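Local coordinates for Non-structural protein 5 (Modoc virus, PDB 2WA2) that binds S-adenosylmethionine and, as the methyltransferase domain of a flavivirus NS5, probably methylates the viral RNA cap at guanine N7 and ribose 2'-O positions, at residues I177-E182 with M208-F212. The protein carries 4 engineered substitutions. Coordinates in Å, arbitrary orientation, origin at the centre of the assembly. Numbering follows the deposited sequence.
Engineered in segment 208-212: Ala-210 (natural residue Arg).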
loop_
_atom_site.group_PDB
_atom_site.type_symbol
_atom_site.label_atom_id
_atom_site.label_comp_id
_atom_site.label_asym_id
_atom_site.label_seq_id
_atom_site.Cartn_x
_atom_site.Cartn_y
_atom_site.Cartn_z
ATOM N N ILE A 177 -4.301 -4.806 -9.798
ATOM C CA ILE A 177 -2.958 -5.332 -9.580
ATOM C C ILE A 177 -2.833 -6.781 -10.087
ATOM O O ILE A 177 -1.819 -7.120 -10.684
ATOM C CB ILE A 177 -2.526 -5.218 -8.079
ATOM C CG1 ILE A 177 -2.346 -3.748 -7.682
ATOM C CG2 ILE A 177 -1.274 -6.105 -7.763
ATOM C CD1 ILE A 177 -1.393 -2.902 -8.554
ATOM N N SER A 178 -3.855 -7.607 -9.871
ATOM C CA SER A 178 -3.819 -8.999 -10.379
ATOM C C SER A 178 -3.543 -9.065 -11.892
ATOM O O SER A 178 -2.802 -9.936 -12.348
ATOM C CB SER A 178 -5.078 -9.782 -10.003
ATOM O OG SER A 178 -5.063 -10.003 -8.602
ATOM N N ARG A 179 -4.106 -8.119 -12.651
ATOM C CA ARG A 179 -3.854 -8.051 -14.094
ATOM C C ARG A 179 -2.388 -7.746 -14.392
ATOM O O ARG A 179 -1.776 -8.337 -15.308
ATOM C CB ARG A 179 -4.759 -7.004 -14.752
ATOM C CG ARG A 179 -6.218 -7.399 -14.738
ATOM C CD ARG A 179 -7.078 -6.231 -15.158
ATOM N NE ARG A 179 -8.478 -6.500 -14.852
ATOM C CZ ARG A 179 -9.338 -5.589 -14.404
ATOM N NH1 ARG A 179 -8.945 -4.329 -14.199
ATOM N NH2 ARG A 179 -10.593 -5.953 -14.158
ATOM N N TRP A 180 -1.812 -6.834 -13.626
ATOM C CA TRP A 180 -0.392 -6.528 -13.768
ATOM C C TRP A 180 0.499 -7.738 -13.451
ATOM O O TRP A 180 1.460 -8.010 -14.176
ATOM C CB TRP A 180 -0.012 -5.337 -12.901
ATOM C CG TRP A 180 -0.516 -4.015 -13.489
ATOM C CD1 TRP A 180 -1.770 -3.462 -13.379
ATOM C CD2 TRP A 180 0.254 -3.111 -14.283
ATOM N NE1 TRP A 180 -1.818 -2.250 -14.068
ATOM C CE2 TRP A 180 -0.589 -2.011 -14.621
ATOM C CE3 TRP A 180 1.574 -3.123 -14.746
ATOM C CZ2 TRP A 180 -0.135 -0.926 -15.390
ATOM C CZ3 TRP A 180 2.022 -2.047 -15.516
ATOM C CH2 TRP A 180 1.159 -0.969 -15.834
ATOM N N LEU A 181 0.180 -8.443 -12.371
ATOM C CA LEU A 181 0.943 -9.612 -11.942
ATOM C C LEU A 181 0.812 -10.780 -12.926
ATOM O O LEU A 181 1.774 -11.521 -13.143
ATOM C CB LEU A 181 0.487 -10.052 -10.534
ATOM C CG LEU A 181 0.708 -9.010 -9.428
ATOM C CD1 LEU A 181 0.523 -9.560 -8.003
ATOM C CD2 LEU A 181 2.029 -8.256 -9.530
ATOM N N GLU A 182 -0.380 -10.952 -13.481
ATOM C CA GLU A 182 -0.651 -11.947 -14.530
ATOM C C GLU A 182 0.175 -11.632 -15.771
ATOM O O GLU A 182 0.801 -12.530 -16.319
ATOM C CB GLU A 182 -2.145 -11.960 -14.877
ATOM C CG GLU A 182 -2.658 -13.123 -15.729
ATOM C CD GLU A 182 -4.187 -13.249 -15.649
ATOM O OE1 GLU A 182 -4.802 -12.540 -14.802
ATOM O OE2 GLU A 182 -4.787 -14.050 -16.419
ATOM N N MET A 208 -4.612 -14.129 -4.623
ATOM C CA MET A 208 -3.383 -13.515 -5.166
ATOM C C MET A 208 -2.140 -14.228 -4.674
ATOM O O MET A 208 -1.214 -14.468 -5.430
ATOM C CB MET A 208 -3.303 -12.032 -4.776
ATOM C CG MET A 208 -4.336 -11.264 -5.589
ATOM S SD MET A 208 -4.487 -9.551 -5.081
ATOM C CE MET A 208 -3.181 -8.759 -6.012
ATOM N N GLN A 209 -2.137 -14.586 -3.395
ATOM C CA GLN A 209 -0.998 -15.289 -2.827
ATOM C C GLN A 209 -0.838 -16.693 -3.479
ATOM O O GLN A 209 0.301 -17.139 -3.702
ATOM C CB GLN A 209 -1.165 -15.417 -1.304
ATOM C CG GLN A 209 0.024 -16.123 -0.638
ATOM C CD GLN A 209 -0.226 -16.362 0.837
ATOM O OE1 GLN A 209 -1.243 -16.935 1.218
ATOM N NE2 GLN A 209 0.676 -15.876 1.662
ATOM N N ALA A 210 -1.969 -17.378 -3.722
ATOM C CA ALA A 210 -2.019 -18.684 -4.429
ATOM C C ALA A 210 -1.463 -18.571 -5.844
ATOM O O ALA A 210 -0.770 -19.472 -6.329
ATOM C CB ALA A 210 -3.433 -19.224 -4.499
ATOM N N ARG A 211 -1.762 -17.453 -6.503
ATOM C CA ARG A 211 -1.350 -17.260 -7.898
ATOM C C ARG A 211 0.069 -16.729 -8.048
ATOM O O ARG A 211 0.804 -17.117 -8.978
ATOM C CB ARG A 211 -2.347 -16.298 -8.592
ATOM C CG ARG A 211 -3.798 -16.813 -8.706
ATOM C CD ARG A 211 -4.721 -15.715 -9.308
ATOM N NE ARG A 211 -4.288 -15.428 -10.673
ATOM C CZ ARG A 211 -4.733 -14.406 -11.400
ATOM N NH1 ARG A 211 -5.601 -13.539 -10.881
ATOM N NH2 ARG A 211 -4.290 -14.254 -12.647
ATOM N N PHE A 212 0.450 -15.809 -7.158
ATOM C CA PHE A 212 1.642 -14.991 -7.319
ATOM C C PHE A 212 2.647 -15.075 -6.169
ATOM O O PHE A 212 3.693 -14.420 -6.215
ATOM C CB PHE A 212 1.190 -13.521 -7.471
ATOM C CG PHE A 212 0.111 -13.308 -8.533
ATOM C CD1 PHE A 212 0.305 -13.722 -9.857
ATOM C CD2 PHE A 212 -1.084 -12.684 -8.209
ATOM C CE1 PHE A 212 -0.680 -13.517 -10.838
ATOM C CE2 PHE A 212 -2.073 -12.481 -9.195
ATOM C CZ PHE A 212 -1.848 -12.909 -10.502
HETATM O O HOH W 1 -6.179 -12.609 -8.314
#
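Neighbouring helices that run the same way can spread their contact from an oily inner side to a polar, solvent-facing side, and helices 163-183 and 199-212 illustrate this at their C-terminal ends. The short segments run at 11° to each other with axes 11.1 Å apart, a separation wide enough for long side chains to fill. Near the sheet, Met-208, with chi3 in the p well, brings its CE to 3.7 Å from CG2 of Ile-177. Phe-212, chi1 m, lays its ring against Leu-181: the Leu-181 CB sits 3.5 Å from the centroid, almost on the ring normal, a CH-pi contact, while Leu-181 CD1 packs 3.5 Å from Phe-212 CD2. Toward solvent, Arg-211 bends at chi3 (p), and its NH2 donates to OE1 of Glu-182 at 2.8 Å in a salt bridge; the extended tt rotamer of Glu-182 carries the carboxylate across to it. One water joins Ser-178 OG and Arg-211 NH1, 2.8 Å from each, and the same hydroxyl is hydrogen-bonded to Leu-174 O within its own helix. Ile-177 and Leu-181 also reach strand 188-193, so helix 163-183 rests on the central sheet, and Met-208 and Phe-212 pack against its side chains. Such near-parallel helices, following successive parallel strands 151-154 and 188-193 and packed on one side of the sheet, are characteristic of the Rossmann-like fold of FtsJ-type methyltransferases.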